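Local coordinates for hypothetical protein (Pyrococcus furiosus, PDB 2FZF) that is of unknown function but belongs to the rubrerythrin family of ferritin-like proteins, many of which bind a pair of iron atoms, at residues L25-K30 with E87-E92; E118-F123 with D145-H150. All coordinates share one frame; numbering follows the deposited sequence.

Interaction 1 sets helix 21-44 against the loop that runs from helix 63-76 to helix 103-129, whereas interaction 2 joins helices 103-129 and 134-164. Both are partly buried, and neither has a hydrogen bond between its segments. Interaction 1, about 9 Å from the chain centre (centre to centre), relies on the terminal methyl of a methionine, an apolar helix-to-loop contact with charged groups at its rim. Interaction 2, at about 7 Å, sets one alanine against the base of Glu-147 and another beside its carboxylate, next to a group of glutamates. Helix 103-129 links them: Ile-89 CG2 lies 3.8 Å from Ile-119 CG2, and Met-27 CE lies 4.1 Å from Phe-123 CE2.

Interaction 1 (L25-K30 with E87-E92); sequences LGMAIK and EHIGPE
Met-27 meets Ile-89 through its terminal methyl: CE lies 3.3 Å from Ile-89 CG1, the two side chains running at a slant to each other. With CG anti to the carbonyl carbon and a bend at the last torsion (chi3 43°), the thioether chain leaves the helix and turns CE in toward the loop, while SD stays 4.1 Å from Glu-87 O. This is the closer-packed side, and it is apolar, with no hydrogen bond passing between the two segments; the exact placement of CE is doubtful. In the ferritin-like fold such a loop belongs to the long connection between the two halves of the helical bundle, here laid along helix 21-44. Its backbone is tied to Leu-11, and Ile-89 also packs on Ile-13 and Ile-119. Replacing Met-27 by alanine removes the thioether arm, which would probably leave Ile-89 without its partner from helix 21-44 and open a gap beside it. Toward solvent the contact slackens: Glu-87 directs its CB away from the helix, and Lys-30 NZ approaches Glu-92 OE1 only to 5.5 Å, opposite charges near each other but not paired.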
ATOM      1  N   LEU A  25      -1.369   4.559  23.541  1.00 41.08           N
ATOM      2  CA  LEU A  25      -0.682   5.531  22.706  1.00 40.45           C
ATOM      3  C   LEU A  25       0.829   5.435  22.907  1.00 40.97           C
ATOM      4  O   LEU A  25       1.586   5.595  21.954  1.00 44.02           O
ATOM      5  CB  LEU A  25      -1.161   6.953  22.994  1.00 39.81           C
ATOM      6  CG  LEU A  25      -2.553   7.303  22.458  1.00 36.23           C
ATOM      7  CD1 LEU A  25      -2.934   8.642  23.003  1.00 37.39           C
ATOM      8  CD2 LEU A  25      -2.581   7.319  20.953  1.00 34.52           C
ATOM      9  N   GLY A  26       1.275   5.162  24.129  1.00 39.09           N
ATOM     10  CA  GLY A  26       2.704   5.030  24.349  1.00 39.23           C
ATOM     11  C   GLY A  26       3.249   3.836  23.566  1.00 39.78           C
ATOM     12  O   GLY A  26       4.337   3.882  22.992  1.00 38.60           O
ATOM     13  N   MET A  27       2.475   2.755  23.562  1.00 41.13           N
ATOM     14  CA  MET A  27       2.821   1.534  22.849  1.00 39.24           C
ATOM     15  C   MET A  27       2.963   1.846  21.370  1.00 36.21           C
ATOM     16  O   MET A  27       3.940   1.441  20.735  1.00 34.41           O
ATOM     17  CB  MET A  27       1.728   0.478  23.047  1.00 42.03           C
ATOM     18  CG  MET A  27       1.766  -0.210  24.406  1.00 47.87           C
ATOM     19  SD  MET A  27       0.627  -1.635  24.590  1.00 53.07           S
ATOM     20  CE  MET A  27       0.886  -2.452  23.024  1.00 52.29           C
ATOM     21  N   ALA A  28       1.974   2.567  20.839  1.00 34.33           N
ATOM     22  CA  ALA A  28       1.940   2.975  19.428  1.00 34.49           C
ATOM     23  C   ALA A  28       3.215   3.714  19.056  1.00 33.86           C
ATOM     24  O   ALA A  28       3.896   3.353  18.104  1.00 32.56           O
ATOM     25  CB  ALA A  28       0.741   3.863  19.178  1.00 32.40           C
ATOM     26  N   ILE A  29       3.526   4.750  19.826  1.00 34.16           N
ATOM     27  CA  ILE A  29       4.727   5.528  19.601  1.00 35.15           C
ATOM     28  C   ILE A  29       5.935   4.594  19.597  1.00 37.09           C
ATOM     29  O   ILE A  29       6.771   4.644  18.692  1.00 39.57           O
ATOM     30  CB  ILE A  29       4.934   6.577  20.706  1.00 33.18           C
ATOM     31  CG1 ILE A  29       3.741   7.542  20.752  1.00 32.10           C
ATOM     32  CG2 ILE A  29       6.228   7.324  20.464  1.00 31.01           C
ATOM     33  CD1 ILE A  29       3.824   8.578  21.856  1.00 29.57           C
ATOM     34  N   LYS A  30       6.012   3.737  20.611  1.00 35.84           N
ATOM     35  CA  LYS A  30       7.113   2.804  20.748  1.00 36.11           C
ATOM     36  C   LYS A  30       7.217   1.925  19.525  1.00 37.01           C
ATOM     37  O   LYS A  30       8.309   1.671  19.021  1.00 36.58           O
ATOM     38  CB  LYS A  30       6.914   1.935  21.998  1.00 38.18           C
ATOM     39  CG  LYS A  30       8.150   1.188  22.484  1.00 42.37           C
ATOM     40  CD  LYS A  30       7.955   0.660  23.915  1.00 48.54           C
ATOM     41  CE  LYS A  30       9.262   0.060  24.504  1.00 52.86           C
ATOM     42  NZ  LYS A  30       9.170  -0.246  25.981  1.00 53.41           N
ATOM     43  N   GLU A  87       4.943  -4.069  28.480  1.00 59.76           N
ATOM     44  CA  GLU A  87       4.298  -4.971  27.550  1.00 59.64           C
ATOM     45  C   GLU A  87       4.075  -4.300  26.192  1.00 58.72           C
ATOM     46  O   GLU A  87       4.194  -3.077  26.045  1.00 58.77           O
ATOM     47  CB  GLU A  87       2.967  -5.475  28.135  1.00 61.05           C
ATOM     48  CG  GLU A  87       3.060  -6.207  29.511  1.00 63.83           C
ATOM     49  CD  GLU A  87       3.854  -7.532  29.499  1.00 65.93           C
ATOM     50  OE1 GLU A  87       3.661  -8.373  28.584  1.00 65.19           O
ATOM     51  OE2 GLU A  87       4.664  -7.741  30.434  1.00 66.36           O
ATOM     52  N   HIS A  88       3.776  -5.113  25.188  1.00 57.21           N
ATOM     53  CA  HIS A  88       3.537  -4.586  23.859  1.00 54.91           C
ATOM     54  C   HIS A  88       2.741  -5.566  23.004  1.00 54.50           C
ATOM     55  O   HIS A  88       2.938  -6.783  23.074  1.00 54.88           O
ATOM     56  CB  HIS A  88       4.869  -4.227  23.192  1.00 52.80           C
ATOM     57  CG  HIS A  88       5.703  -5.409  22.793  1.00 52.80           C
ATOM     58  ND1 HIS A  88       5.319  -6.295  21.811  1.00 51.56           N
ATOM     59  CD2 HIS A  88       6.934  -5.804  23.198  1.00 52.43           C
ATOM     60  CE1 HIS A  88       6.277  -7.184  21.623  1.00 49.86           C
ATOM     61  NE2 HIS A  88       7.268  -6.909  22.450  1.00 51.42           N
ATOM     62  N   ILE A  89       1.829  -5.023  22.208  1.00 53.09           N
ATOM     63  CA  ILE A  89       0.995  -5.832  21.330  1.00 51.98           C
ATOM     64  C   ILE A  89       1.696  -6.094  20.007  1.00 52.68           C
ATOM     65  O   ILE A  89       2.344  -5.207  19.449  1.00 53.97           O
ATOM     66  CB  ILE A  89      -0.346  -5.129  21.016  1.00 50.89           C
ATOM     67  CG1 ILE A  89      -1.157  -4.929  22.299  1.00 52.39           C
ATOM     68  CG2 ILE A  89      -1.132  -5.943  20.013  1.00 48.89           C
ATOM     69  CD1 ILE A  89      -1.538  -6.216  22.997  1.00 52.04           C
ATOM     70  N   GLY A  90       1.567  -7.318  19.512  1.00 53.24           N
ATOM     71  CA  GLY A  90       2.162  -7.669  18.235  1.00 54.48           C
ATOM     72  C   GLY A  90       3.665  -7.816  18.249  1.00 55.32           C
ATOM     73  O   GLY A  90       4.307  -7.518  19.244  1.00 54.91           O
ATOM     74  N   PRO A  91       4.261  -8.265  17.134  1.00 57.56           N
ATOM     75  CA  PRO A  91       5.717  -8.437  17.080  1.00 57.67           C
ATOM     76  C   PRO A  91       6.525  -7.149  17.200  1.00 57.28           C
ATOM     77  O   PRO A  91       6.183  -6.118  16.625  1.00 56.99           O
ATOM     78  CB  PRO A  91       5.931  -9.155  15.742  1.00 56.62           C
ATOM     79  CG  PRO A  91       4.819  -8.645  14.896  1.00 55.84           C
ATOM     80  CD  PRO A  91       3.636  -8.628  15.845  1.00 57.34           C
ATOM     81  N   GLU A  92       7.603  -7.220  17.965  1.00 57.90           N
ATOM     82  CA  GLU A  92       8.456  -6.065  18.156  1.00 59.27           C
ATOM     83  C   GLU A  92       9.692  -6.199  17.275  1.00 59.67           C
ATOM     84  O   GLU A  92      10.606  -6.981  17.560  1.00 58.76           O
ATOM     85  CB  GLU A  92       8.838  -5.940  19.629  1.00 60.13           C
ATOM     86  CG  GLU A  92       9.941  -4.948  19.913  1.00 63.29           C
ATOM     87  CD  GLU A  92      10.113  -4.693  21.394  1.00 65.81           C
ATOM     88  OE1 GLU A  92       9.265  -3.981  21.981  1.00 65.43           O
ATOM     89  OE2 GLU A  92      11.092  -5.218  21.973  1.00 68.55           O
TER

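Interaction 2 (E118-F123 with D145-H150)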
ATOM      1  N   GLU A 118       0.414  -5.830   9.911  1.00 38.74           N
ATOM      2  CA  GLU A 118      -0.887  -6.452  10.055  1.00 41.11           C
ATOM      3  C   GLU A 118      -1.430  -6.083  11.421  1.00 41.40           C
ATOM      4  O   GLU A 118      -2.508  -5.495  11.534  1.00 41.91           O
ATOM      5  CB  GLU A 118      -0.756  -7.972   9.941  1.00 44.80           C
ATOM      6  CG  GLU A 118      -2.062  -8.732  10.076  1.00 48.04           C
ATOM      7  CD  GLU A 118      -1.863 -10.243  10.045  1.00 50.01           C
ATOM      8  OE1 GLU A 118      -1.160 -10.776  10.932  1.00 49.49           O
ATOM      9  OE2 GLU A 118      -2.411 -10.894   9.129  1.00 52.83           O
ATOM     10  N   ILE A 119      -0.687  -6.409  12.472  1.00 40.84           N
ATOM     11  CA  ILE A 119      -1.177  -6.077  13.802  1.00 41.59           C
ATOM     12  C   ILE A 119      -1.314  -4.572  14.027  1.00 40.04           C
ATOM     13  O   ILE A 119      -2.188  -4.159  14.769  1.00 42.03           O
ATOM     14  CB  ILE A 119      -0.287  -6.695  14.931  1.00 43.75           C
ATOM     15  CG1 ILE A 119      -0.566  -8.201  15.056  1.00 43.72           C
ATOM     16  CG2 ILE A 119      -0.606  -6.055  16.278  1.00 43.40           C
ATOM     17  CD1 ILE A 119       0.122  -9.041  13.997  1.00 45.09           C
ATOM     18  N   ALA A 120      -0.471  -3.759  13.387  1.00 39.30           N
ATOM     19  CA  ALA A 120      -0.517  -2.300  13.552  1.00 38.89           C
ATOM     20  C   ALA A 120      -1.795  -1.639  13.016  1.00 41.46           C
ATOM     21  O   ALA A 120      -2.423  -0.820  13.702  1.00 40.87           O
ATOM     22  CB  ALA A 120       0.698  -1.663  12.907  1.00 34.10           C
ATOM     23  N   ALA A 121      -2.176  -1.976  11.789  1.00 43.32           N
ATOM     24  CA  ALA A 121      -3.381  -1.406  11.210  1.00 43.92           C
ATOM     25  C   ALA A 121      -4.581  -1.861  12.033  1.00 44.51           C
ATOM     26  O   ALA A 121      -5.482  -1.071  12.312  1.00 45.31           O
ATOM     27  CB  ALA A 121      -3.535  -1.850   9.759  1.00 45.06           C
ATOM     28  N   GLU A 122      -4.589  -3.134  12.422  1.00 43.93           N
ATOM     29  CA  GLU A 122      -5.685  -3.681  13.220  1.00 44.70           C
ATOM     30  C   GLU A 122      -5.744  -3.004  14.578  1.00 43.49           C
ATOM     31  O   GLU A 122      -6.816  -2.888  15.187  1.00 44.01           O
ATOM     32  CB  GLU A 122      -5.512  -5.187  13.388  1.00 46.39           C
ATOM     33  CG  GLU A 122      -6.508  -5.836  14.329  1.00 52.69           C
ATOM     34  CD  GLU A 122      -6.509  -7.363  14.219  1.00 57.47           C
ATOM     35  OE1 GLU A 122      -5.428  -7.933  13.899  1.00 56.64           O
ATOM     36  OE2 GLU A 122      -7.583  -7.985  14.461  1.00 57.56           O
ATOM     37  N   PHE A 123      -4.578  -2.554  15.035  1.00 40.98           N
ATOM     38  CA  PHE A 123      -4.419  -1.847  16.306  1.00 39.68           C
ATOM     39  C   PHE A 123      -5.074  -0.451  16.162  1.00 39.04           C
ATOM     40  O   PHE A 123      -5.962  -0.094  16.931  1.00 37.29           O
ATOM     41  CB  PHE A 123      -2.909  -1.745  16.635  1.00 37.83           C
ATOM     42  CG  PHE A 123      -2.592  -1.115  17.979  1.00 35.98           C
ATOM     43  CD1 PHE A 123      -2.558   0.269  18.128  1.00 35.58           C
ATOM     44  CD2 PHE A 123      -2.296  -1.909  19.086  1.00 34.65           C
ATOM     45  CE1 PHE A 123      -2.223   0.852  19.350  1.00 34.20           C
ATOM     46  CE2 PHE A 123      -1.959  -1.334  20.311  1.00 33.70           C
ATOM     47  CZ  PHE A 123      -1.926   0.049  20.443  1.00 32.09           C
ATOM     48  N   ASP A 145      -5.229   2.789   7.682  1.00 40.27           N
ATOM     49  CA  ASP A 145      -5.257   2.552   6.237  1.00 42.45           C
ATOM     50  C   ASP A 145      -3.867   2.600   5.612  1.00 43.02           C
ATOM     51  O   ASP A 145      -3.553   1.824   4.700  1.00 41.88           O
ATOM     52  CB  ASP A 145      -6.205   3.539   5.545  1.00 44.15           C
ATOM     53  CG  ASP A 145      -7.674   3.137   5.702  1.00 46.92           C
ATOM     54  OD1 ASP A 145      -7.932   1.999   6.170  1.00 45.09           O
ATOM     55  OD2 ASP A 145      -8.560   3.947   5.349  1.00 47.12           O
ATOM     56  N   MET A 146      -3.045   3.515   6.115  1.00 42.54           N
ATOM     57  CA  MET A 146      -1.667   3.648   5.681  1.00 43.41           C
ATOM     58  C   MET A 146      -0.939   2.345   6.035  1.00 41.82           C
ATOM     59  O   MET A 146      -0.172   1.830   5.239  1.00 40.61           O
ATOM     60  CB  MET A 146      -0.986   4.816   6.411  1.00 47.16           C
ATOM     61  CG  MET A 146      -1.238   6.202   5.816  1.00 50.42           C
ATOM     62  SD  MET A 146      -0.942   6.248   4.036  1.00 53.37           S
ATOM     63  CE  MET A 146       0.843   5.883   3.911  1.00 53.14           C
ATOM     64  N   GLU A 147      -1.173   1.828   7.240  1.00 41.26           N
ATOM     65  CA  GLU A 147      -0.536   0.590   7.673  1.00 41.93           C
ATOM     66  C   GLU A 147      -1.053  -0.594   6.852  1.00 41.04           C
ATOM     67  O   GLU A 147      -0.293  -1.464   6.422  1.00 35.85           O
ATOM     68  CB  GLU A 147      -0.808   0.346   9.161  1.00 44.78           C
ATOM     69  CG  GLU A 147      -0.047   1.266  10.114  1.00 48.07           C
ATOM     70  CD  GLU A 147       1.456   1.049  10.058  1.00 51.45           C
ATOM     71  OE1 GLU A 147       2.101   1.512   9.093  1.00 52.90           O
ATOM     72  OE2 GLU A 147       1.995   0.399  10.979  1.00 54.78           O
ATOM     73  N   ARG A 148      -2.365  -0.609   6.646  1.00 42.10           N
ATOM     74  CA  ARG A 148      -3.024  -1.649   5.876  1.00 42.99           C
ATOM     75  C   ARG A 148      -2.381  -1.670   4.482  1.00 42.99           C
ATOM     76  O   ARG A 148      -2.143  -2.734   3.921  1.00 42.11           O
ATOM     77  CB  ARG A 148      -4.517  -1.326   5.788  1.00 45.18           C
ATOM     78  CG  ARG A 148      -5.401  -2.410   5.202  1.00 47.36           C
ATOM     79  CD  ARG A 148      -5.546  -3.616   6.120  1.00 51.56           C
ATOM     80  NE  ARG A 148      -6.482  -4.587   5.543  1.00 57.03           N
ATOM     81  CZ  ARG A 148      -7.791  -4.375   5.393  1.00 57.73           C
ATOM     82  NH1 ARG A 148      -8.323  -3.223   5.793  1.00 57.73           N
ATOM     83  NH2 ARG A 148      -8.560  -5.298   4.820  1.00 53.90           N
ATOM     84  N   GLY A 149      -2.101  -0.483   3.941  1.00 43.26           N
ATOM     85  CA  GLY A 149      -1.478  -0.378   2.633  1.00 41.77           C
ATOM     86  C   GLY A 149      -0.045  -0.879   2.610  1.00 41.09           C
ATOM     87  O   GLY A 149       0.380  -1.504   1.635  1.00 40.90           O
ATOM     88  N   HIS A 150       0.705  -0.605   3.676  1.00 40.22           N
ATOM     89  CA  HIS A 150       2.091  -1.055   3.767  1.00 39.51           C
ATOM     90  C   HIS A 150       2.098  -2.586   3.852  1.00 38.86           C
ATOM     91  O   HIS A 150       3.008  -3.241   3.348  1.00 39.62           O
ATOM     92  CB  HIS A 150       2.776  -0.441   4.992  1.00 39.14           C
ATOM     93  CG  HIS A 150       2.875   1.056   4.948  1.00 42.21           C
ATOM     94  ND1 HIS A 150       3.180   1.753   3.795  1.00 42.08           N
ATOM     95  CD2 HIS A 150       2.740   1.990   5.922  1.00 43.27           C
ATOM     96  CE1 HIS A 150       3.226   3.047   4.060  1.00 42.16           C
ATOM     97  NE2 HIS A 150       2.962   3.219   5.344  1.00 44.36           N
TER
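Gly-149 N donates to Asp-145 O at 2.8 Å, a bond within the helical turn that presents Glu-147 and Arg-148 to the methyl of Ala-121. That methyl sits against both Glu-147 CB, 3.6 Å from Ala-121 CB, and the backbone N of Arg-148. No hydrogen bond joins the two segments. The glutamate folds back, its CG anti to the carbonyl carbon and its chain bent at chi2 (-65°), which brings the carboxylate beside Ala-120, whose CB lies near OE2. The small side chains of Ala-120 and Ala-121 are consistent with the close backbones, the CA atoms of Ala-121 and Glu-147 being 5.0 Å apart. The segment axes approach to 7.9 Å at 160°, nearly antiparallel. The two helices follow each other in the chain and form a helical hairpin, one half of the ferritin-like four-helix bundle. Glu-147 and His-150 are spaced as in the ExxH motif of diiron proteins of this clan, and Glu-147 OE1 lies at the edge of the His-150 ring, in its plane. With Glu-32, Glu-62 and Glu-117 nearby, the cluster is consistent with such a site, although metal binding is not established here. At the subunit interface, Asp-145 packs on Tyr-152 of the second subunit and makes a long, weak ion pair with Arg-155 of that subunit.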